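Local coordinates for glucocorticoid Modulatory Element Binding protein-1 (Homo sapiens, PDB 1OQJ) that binds glucocorticoid modulatory elements in promoter DNA through this SAND domain, raises sensitivity to low glucocorticoid levels, and serves as an auxiliary factor in parvovirus replication, at residues Thr13-Ala19 with Phe48-Lys54; Pro29-Val33 with Ile43-His47. All coordinates share one frame; numbering follows the deposited sequence.

Contact 1 (Thr13-Ala19 with Phe48-Lys54); sequences TCGESKA and FVHLAGK
Ala19 CB sits over one face of the Phe48 ring, 3.8 Å from its centroid and offset toward the rim by CE1 and CZ, a CH-pi contact at the buried end of this interface. With CG anti to the backbone N (chi1 173°), the end of the phenylalanine side chain comes nearer the hairpin than its root. Cys14 comes at the ring obliquely, with CB 3.5 Å from Phe48 CE2, while Ser17 O lies at the ring edge. Beyond the ring, the sulfur of Cys14 fits between helix and loop: SG is 3.5 Å from Ala52 CB and 3.6 Å from Lys54 CG, with Val49 CG2 more distant. The two strands form a beta-hairpin of the SAND domain, closed by a type II' turn from Cys14 to Ser17, and it packs against the end of helix 45-51, where a Schellman motif at Gly53 turns the chain toward Lys54. Phe38 meets the Phe48 ring edge-to-face from strand 36-38. Toward the turn the packing gives way to water and thinner contacts. One water accepts from Glu16 N, hydrogen-bonds Ser17 OG at 2.9 Å, and donates to Ala52 O at 3.0 Å, joining turn to helix end. Lys54, a DNA-binding residue, bends at chi2 (-67°) and passes its CE within 3.9 Å of Gly15 CA on this exposed flank.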
loop_
_atom_site.group_PDB
_atom_site.type_symbol
_atom_site.label_atom_id
_atom_site.label_comp_id
_atom_site.label_asym_id
_atom_site.label_seq_id
_atom_site.Cartn_x
_atom_site.Cartn_y
_atom_site.Cartn_z
ATOM N N THR A 13 1.734 8.316 -1.701
ATOM C CA THR A 13 1.759 9.378 -0.708
ATOM C C THR A 13 0.711 9.116 0.360
ATOM O O THR A 13 -0.174 8.273 0.202
ATOM C CB THR A 13 1.437 10.760 -1.318
ATOM O OG1 THR A 13 0.083 10.770 -1.794
ATOM C CG2 THR A 13 2.382 11.074 -2.467
ATOM N N CYS A 14 0.847 9.832 1.465
ATOM C CA CYS A 14 -0.106 9.771 2.561
ATOM C C CYS A 14 0.109 11.100 3.248
ATOM O O CYS A 14 1.193 11.371 3.757
ATOM C CB CYS A 14 0.184 8.625 3.526
ATOM S SG CYS A 14 -1.084 8.524 4.818
ATOM N N GLY A 15 -0.920 11.938 3.245
ATOM C CA GLY A 15 -0.769 13.248 3.841
ATOM C C GLY A 15 0.281 13.959 3.010
ATOM O O GLY A 15 0.166 14.022 1.786
ATOM N N GLU A 16 1.322 14.472 3.656
ATOM C CA GLU A 16 2.382 15.167 2.939
ATOM C C GLU A 16 3.655 14.327 2.883
ATOM O O GLU A 16 4.739 14.843 2.613
ATOM C CB GLU A 16 2.661 16.519 3.603
ATOM C CG GLU A 16 1.449 17.441 3.592
ATOM C CD GLU A 16 1.719 18.800 4.211
ATOM O OE1 GLU A 16 0.763 19.594 4.330
ATOM O OE2 GLU A 16 2.880 19.075 4.574
ATOM N N SER A 17 3.507 13.028 3.129
ATOM C CA SER A 17 4.633 12.098 3.111
ATOM C C SER A 17 4.683 11.296 1.811
ATOM O O SER A 17 3.645 10.905 1.272
ATOM C CB SER A 17 4.541 11.132 4.297
ATOM O OG SER A 17 4.641 11.824 5.533
ATOM N N LYS A 18 5.897 11.052 1.321
ATOM C CA LYS A 18 6.105 10.292 0.089
ATOM C C LYS A 18 6.839 8.990 0.378
ATOM O O LYS A 18 7.735 8.942 1.222
ATOM C CB LYS A 18 6.929 11.104 -0.916
ATOM C CG LYS A 18 6.240 12.359 -1.429
ATOM C CD LYS A 18 7.061 13.051 -2.510
ATOM C CE LYS A 18 8.331 13.670 -1.955
ATOM N NZ LYS A 18 9.109 14.366 -3.021
ATOM N N ALA A 19 6.463 7.939 -0.337
ATOM C CA ALA A 19 7.097 6.641 -0.169
ATOM C C ALA A 19 6.984 5.867 -1.471
ATOM O O ALA A 19 6.426 6.366 -2.454
ATOM C CB ALA A 19 6.436 5.874 0.968
ATOM N N PHE A 48 3.397 3.149 7.679
ATOM C CA PHE A 48 3.581 4.325 6.842
ATOM C C PHE A 48 2.456 5.321 7.125
ATOM O O PHE A 48 2.701 6.508 7.340
ATOM C CB PHE A 48 3.564 3.929 5.364
ATOM C CG PHE A 48 3.586 5.098 4.422
ATOM C CD1 PHE A 48 4.568 6.081 4.537
ATOM C CD2 PHE A 48 2.627 5.220 3.418
ATOM C CE1 PHE A 48 4.600 7.173 3.666
ATOM C CE2 PHE A 48 2.647 6.305 2.538
ATOM C CZ PHE A 48 3.637 7.283 2.665
ATOM N N VAL A 49 1.223 4.826 7.128
ATOM C CA VAL A 49 0.063 5.668 7.385
ATOM C C VAL A 49 0.149 6.331 8.758
ATOM O O VAL A 49 -0.194 7.505 8.911
ATOM C CB VAL A 49 -1.242 4.843 7.274
ATOM C CG1 VAL A 49 -2.435 5.657 7.776
ATOM C CG2 VAL A 49 -1.465 4.432 5.824
ATOM N N HIS A 50 0.623 5.587 9.752
ATOM C CA HIS A 50 0.739 6.148 11.087
ATOM C C HIS A 50 1.756 7.277 11.126
ATOM O O HIS A 50 1.487 8.347 11.675
ATOM C CB HIS A 50 1.156 5.091 12.098
ATOM C CG HIS A 50 1.167 5.606 13.500
ATOM N ND1 HIS A 50 0.012 5.781 14.231
ATOM C CD2 HIS A 50 2.174 6.086 14.267
ATOM C CE1 HIS A 50 0.307 6.349 15.386
ATOM N NE2 HIS A 50 1.613 6.546 15.433
ATOM N N LEU A 51 2.928 7.028 10.551
ATOM C CA LEU A 51 3.990 8.026 10.529
ATOM C C LEU A 51 3.593 9.255 9.721
ATOM O O LEU A 51 4.061 10.364 9.993
ATOM C CB LEU A 51 5.276 7.412 9.963
ATOM C CG LEU A 51 5.890 6.309 10.827
ATOM C CD1 LEU A 51 7.083 5.691 10.114
ATOM C CD2 LEU A 51 6.316 6.894 12.173
ATOM N N ALA A 52 2.730 9.052 8.727
ATOM C CA ALA A 52 2.256 10.141 7.882
ATOM C C ALA A 52 1.138 10.907 8.589
ATOM O O ALA A 52 0.681 11.940 8.098
ATOM C CB ALA A 52 1.761 9.592 6.546
ATOM N N GLY A 53 0.696 10.379 9.729
ATOM C CA GLY A 53 -0.334 11.033 10.519
ATOM C C GLY A 53 -1.792 10.796 10.178
ATOM O O GLY A 53 -2.646 11.600 10.562
ATOM N N LYS A 54 -2.102 9.697 9.496
ATOM C CA LYS A 54 -3.486 9.416 9.118
ATOM C C LYS A 54 -4.101 8.158 9.739
ATOM O O LYS A 54 -5.061 7.609 9.196
ATOM C CB LYS A 54 -3.594 9.323 7.593
ATOM C CG LYS A 54 -3.193 10.587 6.851
ATOM C CD LYS A 54 -4.158 11.725 7.129
ATOM C CE LYS A 54 -3.807 12.955 6.307
ATOM N NZ LYS A 54 -4.785 14.058 6.520
HETATM O O HOH W 1 2.406 13.497 6.275
#

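Contact 2 (Pro29-Val33 with Ile43-His47)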
loop_
_atom_site.group_PDB
_atom_site.type_symbol
_atom_site.label_atom_id
_atom_site.label_comp_id
_atom_site.label_asym_id
_atom_site.label_seq_id
_atom_site.Cartn_x
_atom_site.Cartn_y
_atom_site.Cartn_z
ATOM N N PRO A 29 -3.145 -9.555 3.077
ATOM C CA PRO A 29 -4.032 -8.385 3.110
ATOM C C PRO A 29 -3.319 -7.034 3.176
ATOM O O PRO A 29 -3.935 -6.011 3.493
ATOM C CB PRO A 29 -4.875 -8.648 4.347
ATOM C CG PRO A 29 -3.860 -9.203 5.286
ATOM C CD PRO A 29 -3.050 -10.160 4.419
ATOM N N GLY A 30 -2.018 -7.050 2.903
ATOM C CA GLY A 30 -1.212 -5.843 2.881
ATOM C C GLY A 30 -0.956 -5.019 4.130
ATOM O O GLY A 30 0.157 -4.526 4.314
ATOM N N ILE A 31 -1.958 -4.868 4.990
ATOM C CA ILE A 31 -1.828 -4.031 6.184
ATOM C C ILE A 31 -0.529 -4.147 6.995
ATOM O O ILE A 31 0.108 -3.127 7.288
ATOM C CB ILE A 31 -3.057 -4.219 7.117
ATOM C CG1 ILE A 31 -3.048 -3.150 8.209
ATOM C CG2 ILE A 31 -3.062 -5.615 7.717
ATOM C CD1 ILE A 31 -4.344 -3.065 8.972
ATOM N N ASN A 32 -0.125 -5.366 7.345
ATOM C CA ASN A 32 1.100 -5.558 8.124
ATOM C C ASN A 32 2.237 -6.182 7.326
ATOM O O ASN A 32 3.163 -6.761 7.898
ATOM C CB ASN A 32 0.817 -6.421 9.355
ATOM C CG ASN A 32 -0.127 -5.748 10.326
ATOM O OD1 ASN A 32 0.108 -4.617 10.752
ATOM N ND2 ASN A 32 -1.204 -6.438 10.683
ATOM N N VAL A 33 2.172 -6.050 6.008
ATOM C CA VAL A 33 3.199 -6.605 5.136
ATOM C C VAL A 33 4.214 -5.516 4.825
ATOM O O VAL A 33 3.838 -4.412 4.434
ATOM C CB VAL A 33 2.584 -7.101 3.813
ATOM C CG1 VAL A 33 3.665 -7.696 2.922
ATOM C CG2 VAL A 33 1.490 -8.121 4.100
ATOM N N ILE A 43 8.752 -0.823 5.411
ATOM C CA ILE A 43 7.745 -0.881 6.466
ATOM C C ILE A 43 6.384 -1.265 5.903
ATOM O O ILE A 43 6.201 -1.365 4.692
ATOM C CB ILE A 43 7.611 0.476 7.206
ATOM C CG1 ILE A 43 7.108 1.562 6.249
ATOM C CG2 ILE A 43 8.955 0.877 7.801
ATOM C CD1 ILE A 43 6.902 2.913 6.916
ATOM N N SER A 44 5.426 -1.477 6.792
ATOM C CA SER A 44 4.086 -1.851 6.372
ATOM C C SER A 44 3.234 -0.624 6.076
ATOM O O SER A 44 3.546 0.484 6.511
ATOM C CB SER A 44 3.397 -2.639 7.482
ATOM O OG SER A 44 3.162 -1.791 8.598
ATOM N N PRO A 45 2.143 -0.811 5.320
ATOM C CA PRO A 45 1.248 0.300 4.995
ATOM C C PRO A 45 0.684 0.902 6.290
ATOM O O PRO A 45 0.498 2.113 6.386
ATOM C CB PRO A 45 0.166 -0.372 4.151
ATOM C CG PRO A 45 0.942 -1.410 3.410
ATOM C CD PRO A 45 1.837 -1.992 4.491
ATOM N N LYS A 46 0.415 0.052 7.280
ATOM C CA LYS A 46 -0.120 0.531 8.552
ATOM C C LYS A 46 0.862 1.491 9.212
ATOM O O LYS A 46 0.467 2.544 9.716
ATOM C CB LYS A 46 -0.408 -0.638 9.500
ATOM C CG LYS A 46 -1.097 -0.208 10.789
ATOM C CD LYS A 46 -1.401 -1.392 11.692
ATOM C CE LYS A 46 -2.238 -0.959 12.888
ATOM N NZ LYS A 46 -2.502 -2.081 13.833
ATOM N N HIS A 47 2.143 1.138 9.205
ATOM C CA HIS A 47 3.146 2.003 9.814
ATOM C C HIS A 47 3.377 3.270 9.003
ATOM O O HIS A 47 3.528 4.352 9.572
ATOM C CB HIS A 47 4.452 1.237 10.021
ATOM C CG HIS A 47 4.380 0.238 11.134
ATOM N ND1 HIS A 47 5.362 -0.700 11.364
ATOM C CD2 HIS A 47 3.440 0.042 12.092
ATOM C CE1 HIS A 47 5.031 -1.432 12.415
ATOM N NE2 HIS A 47 3.871 -1.003 12.875
HETATM O O HOH W 2 2.611 -3.322 10.759
HETATM O O HOH W 3 0.263 -3.131 13.672
#
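Ile31 and Lys46 run side by side and point the same way, CG1 of the isoleucine lying 3.9 Å from CB of the lysine. Here a type I beta turn, Gly30 to Val33, lies against the N-terminal start of helix 45-51 in the SAND domain, with Ser44 as N-cap. Asn32 takes up a similar course along the lysine: its OD1 approaches Lys46 CD, so the aliphatic chain has a hydrophobic neighbour near its root and an amide farther out. Lys46 is extended beyond CG, and a water that accepts from its NZ also donates, over a longer distance, to Asn32 OD1. Nearer the roots of these side chains the backbones meet directly. Lys46 N, in the first turn of the helix, gives its hydrogen to Ile31 O at 3.2 Å, and the donor lies in the carbonyl plane with a C=O...N angle of 150°. Pro45 presents its ring to the turn, with CD 3.0 Å from Gly30 O and 3.1 Å from Val33 O, a close fit of a ring methylene to two carbonyl oxygens. Val33 O also receives a CA-H...O contact from Ser44. Pro45 also packs on Trp60 and Ile64, and Ile31 too touches Trp60, tying this region to helix 60-63. The serine hydroxyl turns back to the helix: OG sits between the backbone N and the carbonyl carbon (chi1 67°), where it accepts from His47 N at 3.2 Å. A second water links it outward, 2.7 Å from Ser44 OG and donating to Asn32 OD1.

In the fold
Both contacts use helix 45-51, contact 2 at its beginning and contact 1 at its end, and they meet where Phe48 N packs against Ile43 CD1. Contact 2 lies nearer the centre of the chain, about 7 Å from it centre to centre against about 11 Å, though each has a buried part and an exposed rim. Contact 1 joins the helix to the hairpin of strands 9-14 and 17-22; its buried part is apolar, built on an aromatic ring and a sulfur, and its outer edge carries Lys54. Contact 2 joins the helix to the loop before strand 36-38, close to the zinc-site Cys28, and relies more on backbone carbonyls and one direct hydrogen bond, beside an N-cap made within 43-47 itself.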